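Local coordinates for protein hydrolase (Thermus thermophilus, PDB 1UFO) that is of unknown function but adopts the alpha/beta hydrolase fold and is probably a hydrolase, at residues A[29-34]-A[86-91]; A[59-64]-A[78-83]; A[193-198]-A[205-210]. One frame throughout, in Å; residues are numbered along the deposited sequence. Where two conformers were deposited one is given.

Contact 1: residues A[29-34]-A[86-91]; sequences ALHGLQ and LGFKEE
The ring of Phe88 carries this contact. It reaches from helix 77-103 to the end of strand 25-30 and meets Leu30 and His31 there. Its CG stands anti to the backbone N (chi1 -161°), which sends the ring off the helix toward the strand. The far end of the ring does the touching. CE2 lies 3.8 Å from Leu30 CB, and CE1 lies 3.9 Å from Leu30 CD2. The two side chains run past each other in opposite directions. CZ of Phe88 also packs on the backbone, 3.8 Å from Leu30 CA. At the ring's edge, in its plane, His31 O comes to 3.5 Å from Phe88 CE2. His31 meets the same ring from another direction. CZ of Phe88 sits over one face of the imidazole, offset toward its rim, and the rings meet at a slant, their planes at 46°. This is the packing of a helix on the central sheet of an alpha/beta hydrolase fold, just where strand 25-30 ends and its loop begins. Leu30 also touches the residues of a probable nucleophile elbow and helix 114-124. The imidazole is held at both nitrogens. ND1 donates to Gly32 O at 2.8 Å, with that oxygen in the ring plane, and NE2 bonds to the backbone N of Ala59. All three touching residues are buried. Lys89, next to Phe88, lays its chain along helix 114-124 before NZ meets Glu125. The solvent side is different. Beyond His31 the loop draws away from this part of the helix, and Gln34 is exposed. On the helix, Glu90 is exposed and pairs with Arg94.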
loop_
_atom_site.group_PDB
_atom_site.type_symbol
_atom_site.label_atom_id
_atom_site.label_comp_id
_atom_site.label_asym_id
_atom_site.label_seq_id
_atom_site.Cartn_x
_atom_site.Cartn_y
_atom_site.Cartn_z
ATOM N N ALA A 29 12.071 -14.070 -6.832
ATOM C CA ALA A 29 11.668 -12.898 -7.687
ATOM C C ALA A 29 11.789 -13.254 -9.139
ATOM O O ALA A 29 12.802 -13.801 -9.556
ATOM C CB ALA A 29 12.547 -11.671 -7.348
ATOM N N LEU A 30 10.760 -12.903 -9.911
ATOM C CA LEU A 30 10.589 -13.233 -11.325
ATOM C C LEU A 30 10.524 -11.948 -12.103
ATOM O O LEU A 30 9.624 -11.126 -11.932
ATOM C CB LEU A 30 9.290 -14.017 -11.574
ATOM C CG LEU A 30 9.197 -15.237 -10.633
ATOM C CD1 LEU A 30 7.825 -15.952 -10.919
ATOM C CD2 LEU A 30 10.354 -16.287 -10.853
ATOM N N HIS A 31 11.562 -11.746 -12.936
ATOM C CA HIS A 31 11.724 -10.521 -13.673
ATOM C C HIS A 31 10.714 -10.413 -14.826
ATOM O O HIS A 31 9.988 -11.376 -15.114
ATOM C CB HIS A 31 13.209 -10.450 -14.167
ATOM C CG HIS A 31 13.550 -11.430 -15.252
ATOM N ND1 HIS A 31 13.080 -11.308 -16.546
ATOM C CD2 HIS A 31 14.314 -12.564 -15.219
ATOM C CE1 HIS A 31 13.582 -12.299 -17.285
ATOM N NE2 HIS A 31 14.353 -13.068 -16.497
ATOM N N GLY A 32 10.754 -9.261 -15.531
ATOM C CA GLY A 32 9.813 -9.074 -16.628
ATOM C C GLY A 32 10.430 -9.218 -18.004
ATOM O O GLY A 32 11.614 -9.547 -18.097
ATOM N N LEU A 33 9.628 -8.958 -19.040
ATOM C CA LEU A 33 10.120 -9.105 -20.401
ATOM C C LEU A 33 11.250 -8.155 -20.617
ATOM O O LEU A 33 11.228 -6.988 -20.152
ATOM C CB LEU A 33 8.938 -8.836 -21.361
ATOM C CG LEU A 33 9.198 -9.256 -22.768
ATOM C CD1 LEU A 33 9.397 -10.773 -22.842
ATOM C CD2 LEU A 33 7.955 -8.871 -23.579
ATOM N N GLN A 34 12.257 -8.686 -21.326
ATOM C CA GLN A 34 13.530 -8.015 -21.606
ATOM C C GLN A 34 14.391 -7.739 -20.358
ATOM O O GLN A 34 15.400 -7.036 -20.449
ATOM C CB GLN A 34 13.313 -6.712 -22.359
ATOM C CG GLN A 34 12.234 -6.775 -23.460
ATOM C CD GLN A 34 12.526 -7.719 -24.636
ATOM O OE1 GLN A 34 11.608 -7.983 -25.435
ATOM N NE2 GLN A 34 13.787 -8.226 -24.774
ATOM N N LEU A 86 5.190 -19.463 -19.787
ATOM C CA LEU A 86 4.880 -20.844 -19.372
ATOM C C LEU A 86 6.165 -21.611 -18.940
ATOM O O LEU A 86 6.091 -22.436 -18.012
ATOM C CB LEU A 86 4.159 -21.555 -20.556
ATOM C CG LEU A 86 2.699 -21.086 -20.688
ATOM C CD1 LEU A 86 2.241 -21.557 -22.062
ATOM C CD2 LEU A 86 1.814 -21.679 -19.588
ATOM N N GLY A 87 7.260 -21.366 -19.628
ATOM C CA GLY A 87 8.535 -22.019 -19.312
ATOM C C GLY A 87 9.019 -21.495 -17.970
ATOM O O GLY A 87 9.468 -22.236 -17.069
ATOM N N PHE A 88 8.924 -20.189 -17.847
ATOM C CA PHE A 88 9.384 -19.505 -16.605
ATOM C C PHE A 88 8.558 -20.013 -15.397
ATOM O O PHE A 88 9.107 -20.240 -14.279
ATOM C CB PHE A 88 9.194 -17.973 -16.791
ATOM C CG PHE A 88 10.001 -17.087 -15.834
ATOM C CD1 PHE A 88 11.095 -17.544 -15.160
ATOM C CD2 PHE A 88 9.681 -15.733 -15.791
ATOM C CE1 PHE A 88 11.940 -16.633 -14.441
ATOM C CE2 PHE A 88 10.485 -14.805 -15.107
ATOM C CZ PHE A 88 11.624 -15.239 -14.437
ATOM N N LYS A 89 7.239 -20.218 -15.576
ATOM C CA LYS A 89 6.392 -20.753 -14.535
ATOM C C LYS A 89 6.855 -22.127 -14.081
ATOM O O LYS A 89 6.974 -22.386 -12.874
ATOM C CB LYS A 89 4.928 -20.889 -15.075
ATOM C CG LYS A 89 3.980 -21.533 -14.065
ATOM C CD LYS A 89 2.841 -22.317 -14.725
ATOM C CE LYS A 89 3.410 -23.534 -15.411
ATOM N NZ LYS A 89 2.330 -24.460 -15.849
ATOM N N GLU A 90 7.082 -23.032 -15.044
ATOM C CA GLU A 90 7.403 -24.424 -14.664
ATOM C C GLU A 90 8.727 -24.460 -13.922
ATOM O O GLU A 90 8.858 -25.214 -12.950
ATOM C CB GLU A 90 7.391 -25.274 -15.935
ATOM C CG GLU A 90 7.610 -26.734 -15.749
ATOM C CD GLU A 90 9.107 -27.054 -15.566
ATOM O OE1 GLU A 90 9.331 -28.109 -14.955
ATOM O OE2 GLU A 90 10.009 -26.324 -16.049
ATOM N N GLU A 91 9.675 -23.654 -14.374
ATOM C CA GLU A 91 11.015 -23.585 -13.724
ATOM C C GLU A 91 10.884 -22.983 -12.329
ATOM O O GLU A 91 11.498 -23.447 -11.361
ATOM C CB GLU A 91 11.985 -22.703 -14.537
ATOM C CG GLU A 91 12.354 -23.410 -15.856
ATOM C CD GLU A 91 12.925 -22.504 -16.878
ATOM O OE1 GLU A 91 12.919 -21.276 -16.681
ATOM O OE2 GLU A 91 13.399 -23.053 -17.917
#

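Contact 2: residues A[59-64]-A[78-83]; sequences APRHGE and VEEVYR
Arg61 reaches across from the loop after strand 52-56 to Glu80 on helix 77-103. Its NH1 donates to Glu80 OE2 at 3.1 Å, in a salt bridge. NH2 adds a weak bond to the same oxygen at 3.5 Å. In both side chains CG stands anti to the carbonyl carbon. The arginine chain is extended at chi2 and then bends at chi3 (64°), which turns the guanidinium edge toward the glutamate. Glu80 runs straight beyond CG (chi2 179°), and its OE2 reaches Arg61. The two flat groups are 47° apart. OE2 lies close to the guanidinium plane, but NH1 approaches OE2 from above the carboxylate plane. A water bridges the pair a second way, accepting from Arg61 NH1 and donating to Glu80 O at 2.9 Å. The loop holds a type II beta turn from Ala59 to His62, closed by His62 N to Ala59 O. It belongs to the long connection between strand and helix in this alpha/beta hydrolase fold. Arg61 takes the third position of the turn, with positive phi. His62 ND1 donates to Pro60 O at 2.8 Å, nearly straight, which ties its ring to the turn. Arg61 NE donates to Pro68 O, a second hold on the guanidinium from later in the connection.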
loop_
_atom_site.group_PDB
_atom_site.type_symbol
_atom_site.label_atom_id
_atom_site.label_comp_id
_atom_site.label_asym_id
_atom_site.label_seq_id
_atom_site.Cartn_x
_atom_site.Cartn_y
_atom_site.Cartn_z
ATOM N N ALA A 59 14.701 -15.934 -17.073
ATOM C CA ALA A 59 13.629 -16.648 -17.789
ATOM C C ALA A 59 14.167 -17.169 -19.111
ATOM O O ALA A 59 15.205 -16.737 -19.577
ATOM C CB ALA A 59 12.474 -15.644 -18.064
ATOM N N PRO A 60 13.451 -18.090 -19.690
ATOM C CA PRO A 60 13.921 -18.589 -21.001
ATOM C C PRO A 60 14.109 -17.405 -21.922
ATOM O O PRO A 60 13.332 -16.423 -21.915
ATOM C CB PRO A 60 12.781 -19.477 -21.465
ATOM C CG PRO A 60 12.172 -19.983 -20.228
ATOM C CD PRO A 60 12.234 -18.783 -19.233
ATOM N N ARG A 61 15.158 -17.454 -22.750
ATOM C CA ARG A 61 15.509 -16.429 -23.706
ATOM C C ARG A 61 16.008 -15.079 -23.162
ATOM O O ARG A 61 16.233 -14.131 -23.927
ATOM C CB ARG A 61 14.323 -16.125 -24.639
ATOM C CG ARG A 61 13.892 -17.273 -25.428
ATOM C CD ARG A 61 12.779 -16.892 -26.405
ATOM N NE ARG A 61 13.154 -15.926 -27.433
ATOM C CZ ARG A 61 12.352 -15.686 -28.465
ATOM N NH1 ARG A 61 11.198 -16.345 -28.510
ATOM N NH2 ARG A 61 12.696 -14.839 -29.450
ATOM N N HIS A 62 16.237 -14.976 -21.854
ATOM C CA HIS A 62 16.648 -13.767 -21.237
ATOM C C HIS A 62 17.986 -13.917 -20.476
ATOM O O HIS A 62 18.405 -15.033 -20.139
ATOM C CB HIS A 62 15.581 -13.368 -20.180
ATOM C CG HIS A 62 14.321 -12.845 -20.783
ATOM N ND1 HIS A 62 13.416 -13.644 -21.450
ATOM C CD2 HIS A 62 13.844 -11.570 -20.853
ATOM C CE1 HIS A 62 12.429 -12.873 -21.912
ATOM N NE2 HIS A 62 12.674 -11.623 -21.560
ATOM N N GLY A 63 18.621 -12.788 -20.243
ATOM C CA GLY A 63 19.812 -12.746 -19.436
ATOM C C GLY A 63 20.962 -13.561 -20.013
ATOM O O GLY A 63 21.429 -13.333 -21.174
ATOM N N GLU A 64 21.395 -14.537 -19.245
ATOM C CA GLU A 64 22.515 -15.387 -19.685
ATOM C C GLU A 64 22.093 -16.510 -20.557
ATOM O O GLU A 64 22.957 -17.206 -21.141
ATOM C CB GLU A 64 23.323 -15.935 -18.503
ATOM C CG GLU A 64 23.880 -14.808 -17.652
ATOM C CD GLU A 64 24.845 -15.234 -16.540
ATOM O OE1 GLU A 64 24.406 -15.438 -15.384
ATOM O OE2 GLU A 64 26.089 -15.312 -16.862
ATOM N N VAL A 78 3.397 -12.176 -29.315
ATOM C CA VAL A 78 2.593 -12.547 -28.153
ATOM C C VAL A 78 2.757 -14.023 -27.880
ATOM O O VAL A 78 2.922 -14.440 -26.687
ATOM C CB VAL A 78 1.117 -12.181 -28.373
ATOM C CG1 VAL A 78 0.260 -12.787 -27.278
ATOM C CG2 VAL A 78 0.941 -10.659 -28.401
ATOM N N GLU A 79 2.689 -14.838 -28.950
ATOM C CA GLU A 79 2.870 -16.267 -28.783
ATOM C C GLU A 79 4.194 -16.564 -28.062
ATOM O O GLU A 79 4.250 -17.383 -27.139
ATOM C CB GLU A 79 2.912 -16.913 -30.172
ATOM C CG GLU A 79 3.050 -18.387 -30.160
ATOM C CD GLU A 79 2.951 -18.965 -31.558
ATOM O OE1 GLU A 79 1.971 -19.638 -31.763
ATOM O OE2 GLU A 79 3.854 -18.740 -32.376
ATOM N N GLU A 80 5.254 -15.924 -28.542
ATOM C CA GLU A 80 6.575 -16.173 -27.963
ATOM C C GLU A 80 6.709 -15.629 -26.520
ATOM O O GLU A 80 7.361 -16.262 -25.635
ATOM C CB GLU A 80 7.634 -15.572 -28.894
ATOM C CG GLU A 80 7.726 -16.495 -30.137
ATOM C CD GLU A 80 8.720 -16.025 -31.202
ATOM O OE1 GLU A 80 8.591 -16.569 -32.341
ATOM O OE2 GLU A 80 9.583 -15.157 -30.921
ATOM N N VAL A 81 6.040 -14.518 -26.256
ATOM C CA VAL A 81 6.096 -13.935 -24.900
ATOM C C VAL A 81 5.424 -14.912 -23.936
ATOM O O VAL A 81 5.989 -15.220 -22.858
ATOM C CB VAL A 81 5.358 -12.571 -24.885
ATOM C CG1 VAL A 81 5.039 -12.144 -23.420
ATOM C CG2 VAL A 81 6.227 -11.513 -25.514
ATOM N N TYR A 82 4.255 -15.459 -24.280
ATOM C CA TYR A 82 3.631 -16.349 -23.297
ATOM C C TYR A 82 4.210 -17.752 -23.236
ATOM O O TYR A 82 4.041 -18.470 -22.220
ATOM C CB TYR A 82 2.111 -16.347 -23.443
ATOM C CG TYR A 82 1.567 -15.018 -22.977
ATOM C CD1 TYR A 82 1.079 -14.078 -23.874
ATOM C CD2 TYR A 82 1.651 -14.660 -21.637
ATOM C CE1 TYR A 82 0.682 -12.825 -23.454
ATOM C CE2 TYR A 82 1.289 -13.359 -21.186
ATOM C CZ TYR A 82 0.807 -12.446 -22.112
ATOM O OH TYR A 82 0.639 -11.148 -21.675
ATOM N N ARG A 83 4.936 -18.154 -24.289
ATOM C CA ARG A 83 5.670 -19.430 -24.183
ATOM C C ARG A 83 6.855 -19.200 -23.198
ATOM O O ARG A 83 7.154 -20.076 -22.348
ATOM C CB ARG A 83 6.119 -19.841 -25.592
ATOM C CG ARG A 83 7.101 -21.027 -25.590
ATOM C CD ARG A 83 6.634 -22.212 -24.689
ATOM N NE ARG A 83 5.288 -22.703 -25.012
ATOM C CZ ARG A 83 4.599 -23.574 -24.276
ATOM N NH1 ARG A 83 3.381 -23.978 -24.644
ATOM N NH2 ARG A 83 5.103 -24.090 -23.136
HETATM O O HOH W 1 9.417 -17.958 -26.716
#

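Contact 3: residues A[193-198]-A[205-210]; sequences KTLEAL and GRLARF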
loop_
_atom_site.group_PDB
_atom_site.type_symbol
_atom_site.label_atom_id
_atom_site.label_comp_id
_atom_site.label_asym_id
_atom_site.label_seq_id
_atom_site.Cartn_x
_atom_site.Cartn_y
_atom_site.Cartn_z
ATOM N N LYS A 193 -9.087 -5.201 -13.210
ATOM C CA LYS A 193 -9.873 -6.324 -13.759
ATOM C C LYS A 193 -9.368 -7.606 -13.101
ATOM O O LYS A 193 -10.143 -8.531 -12.803
ATOM C CB LYS A 193 -9.659 -6.418 -15.244
ATOM C CG LYS A 193 -10.381 -7.520 -15.989
ATOM C CD LYS A 193 -9.814 -7.460 -17.372
ATOM C CE LYS A 193 -9.929 -8.716 -18.133
ATOM N NZ LYS A 193 -11.342 -8.836 -18.577
ATOM N N THR A 194 -8.049 -7.644 -12.851
ATOM C CA THR A 194 -7.539 -8.848 -12.158
ATOM C C THR A 194 -8.148 -9.002 -10.748
ATOM O O THR A 194 -8.640 -10.064 -10.316
ATOM C CB THR A 194 -5.995 -8.721 -12.039
ATOM O OG1 THR A 194 -5.448 -8.745 -13.339
ATOM C CG2 THR A 194 -5.365 -9.878 -11.250
ATOM N N LEU A 195 -8.109 -7.911 -9.976
ATOM C CA LEU A 195 -8.609 -7.953 -8.636
ATOM C C LEU A 195 -10.107 -8.189 -8.583
ATOM O O LEU A 195 -10.551 -8.844 -7.730
ATOM C CB LEU A 195 -8.240 -6.671 -7.893
ATOM C CG LEU A 195 -6.992 -6.781 -6.987
ATOM C CD1 LEU A 195 -5.785 -7.321 -7.610
ATOM C CD2 LEU A 195 -6.727 -5.410 -6.539
ATOM N N GLU A 196 -10.845 -7.637 -9.519
ATOM C CA GLU A 196 -12.277 -7.821 -9.514
ATOM C C GLU A 196 -12.622 -9.274 -9.853
ATOM O O GLU A 196 -13.575 -9.843 -9.278
ATOM C CB GLU A 196 -12.932 -6.867 -10.516
ATOM C CG GLU A 196 -14.502 -7.067 -10.455
ATOM C CD GLU A 196 -15.064 -7.025 -8.990
ATOM O OE1 GLU A 196 -14.779 -6.040 -8.274
ATOM O OE2 GLU A 196 -15.766 -7.986 -8.535
ATOM N N ALA A 197 -11.813 -9.928 -10.707
ATOM C CA ALA A 197 -12.085 -11.308 -11.046
ATOM C C ALA A 197 -11.807 -12.185 -9.851
ATOM O O ALA A 197 -12.473 -13.219 -9.617
ATOM C CB ALA A 197 -11.259 -11.777 -12.264
ATOM N N LEU A 198 -10.795 -11.810 -9.054
ATOM C CA LEU A 198 -10.405 -12.636 -7.920
ATOM C C LEU A 198 -11.213 -12.334 -6.649
ATOM O O LEU A 198 -11.295 -13.235 -5.804
ATOM C CB LEU A 198 -8.926 -12.358 -7.568
ATOM C CG LEU A 198 -7.962 -12.937 -8.635
ATOM C CD1 LEU A 198 -6.528 -12.498 -8.348
ATOM C CD2 LEU A 198 -7.958 -14.443 -8.653
ATOM N N GLY A 205 -10.472 -11.437 2.805
ATOM C CA GLY A 205 -9.414 -10.447 2.641
ATOM C C GLY A 205 -8.067 -11.053 2.160
ATOM O O GLY A 205 -7.965 -12.113 1.482
ATOM N N ARG A 206 -6.990 -10.365 2.487
ATOM C CA ARG A 206 -5.661 -10.831 2.061
ATOM C C ARG A 206 -5.298 -10.504 0.622
ATOM O O ARG A 206 -4.222 -10.759 0.237
ATOM C CB ARG A 206 -5.352 -12.269 2.426
ATOM C CG ARG A 206 -5.849 -12.625 3.826
ATOM C CD ARG A 206 -5.560 -14.055 4.006
ATOM N NE ARG A 206 -5.391 -14.441 5.400
ATOM C CZ ARG A 206 -6.324 -14.474 6.343
ATOM N NH1 ARG A 206 -7.581 -14.134 6.077
ATOM N NH2 ARG A 206 -5.988 -14.879 7.581
ATOM N N LEU A 207 -6.229 -9.843 -0.085
ATOM C CA LEU A 207 -5.985 -9.343 -1.438
ATOM C C LEU A 207 -5.862 -7.817 -1.220
ATOM O O LEU A 207 -6.596 -7.220 -0.433
ATOM C CB LEU A 207 -7.202 -9.632 -2.340
ATOM C CG LEU A 207 -7.196 -9.204 -3.734
ATOM C CD1 LEU A 207 -6.003 -9.932 -4.488
ATOM C CD2 LEU A 207 -8.570 -9.670 -4.358
ATOM N N ALA A 208 -4.946 -7.172 -1.924
ATOM C CA ALA A 208 -4.793 -5.724 -1.745
ATOM C C ALA A 208 -4.134 -5.092 -2.969
ATOM O O ALA A 208 -3.571 -5.772 -3.822
ATOM C CB ALA A 208 -3.927 -5.404 -0.463
ATOM N N ARG A 209 -4.287 -3.759 -3.039
ATOM C CA ARG A 209 -3.618 -3.006 -4.120
ATOM C C ARG A 209 -2.929 -1.777 -3.586
ATOM O O ARG A 209 -3.328 -1.176 -2.565
ATOM C CB ARG A 209 -4.629 -2.582 -5.234
ATOM C CG ARG A 209 -5.730 -1.642 -4.815
ATOM C CD ARG A 209 -6.838 -1.493 -5.976
ATOM N NE ARG A 209 -8.088 -2.118 -5.614
ATOM C CZ ARG A 209 -9.252 -1.502 -5.335
ATOM N NH1 ARG A 209 -10.326 -2.246 -5.022
ATOM N NH2 ARG A 209 -9.385 -0.174 -5.379
ATOM N N PHE A 210 -1.839 -1.381 -4.238
ATOM C CA PHE A 210 -1.121 -0.172 -3.886
ATOM C C PHE A 210 -0.897 0.511 -5.221
ATOM O O PHE A 210 -0.350 -0.101 -6.153
ATOM C CB PHE A 210 0.262 -0.464 -3.254
ATOM C CG PHE A 210 1.093 0.771 -3.117
ATOM C CD1 PHE A 210 0.796 1.688 -2.095
ATOM C CD2 PHE A 210 2.139 1.030 -4.026
ATOM C CE1 PHE A 210 1.528 2.910 -1.931
ATOM C CE2 PHE A 210 2.857 2.256 -3.868
ATOM C CZ PHE A 210 2.536 3.174 -2.823
#
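The guanidinium of Arg209 is the flat group here, and Leu195 meets it at the edge. CD2 of Leu195 lies near the guanidinium plane, 3.7 Å from Arg209 NE. The same methyl also packs on the start of the arginine chain, 3.8 Å from Arg209 CB. The two side chains cross at a slant. CG of Arg209 sits between the backbone N and the carbonyl carbon (chi1 63°), and the chain bends at chi3. That fold brings both CB and NE against one methyl of the leucine. The polar end of Arg209 looks elsewhere, as its NH1 forms a salt bridge with Glu213 of the second subunit. Leu195 also packs on that Glu213. The apolar part of the contact lies two residues earlier, on the same face of the strand. Leu207 has two conformers, and in the one described CG of Leu195 comes to 4.1 Å from CG of Leu207, with CD1 of Leu207 just as near. CD2 of Leu207 lies against the helix backbone, 4.0 Å from Leu195 O, and also touches Leu198 CB at 4.2 Å. Helix 188-198 and strand 207-212 are the last two elements of a beta-alpha-beta unit that starts with strand 175-180. The axes of segments 193-198 and 207-210 run nearly antiparallel, at 165°, and approach to 9.9 Å. Strand 207-212 is at the edge of the sheet within this chain. In the dimer, Ala208, Arg209 and Phe210 pair antiparallel with a strand of the second subunit, so the sheet continues across the interface. Leu207 and Arg209 direct their side chains to the helix, while Ala208 between them points away. Leu195 touches His177 and Leu198 touches Leu175, both on strand 175-180.

In the fold
After the first two strands comes strand 25-30, and contact 1 joins its end to helix 77-103. This closes a loop of 51 residues. Contact 2 is nested inside that loop, tying the turn after strand 52-56 to an earlier part of the same helix. The two touch through the rings of His31 and His62, and through Phe88 packing on Ala59. Contact 3 follows in series and closes a short loop of six residues. It joins helix 188-198 to the edge strand 207-212. Contacts 1 and 3 reach the same sheet, with centres about 22 Å apart. Contact 3 lies across the chain's centre from contact 2.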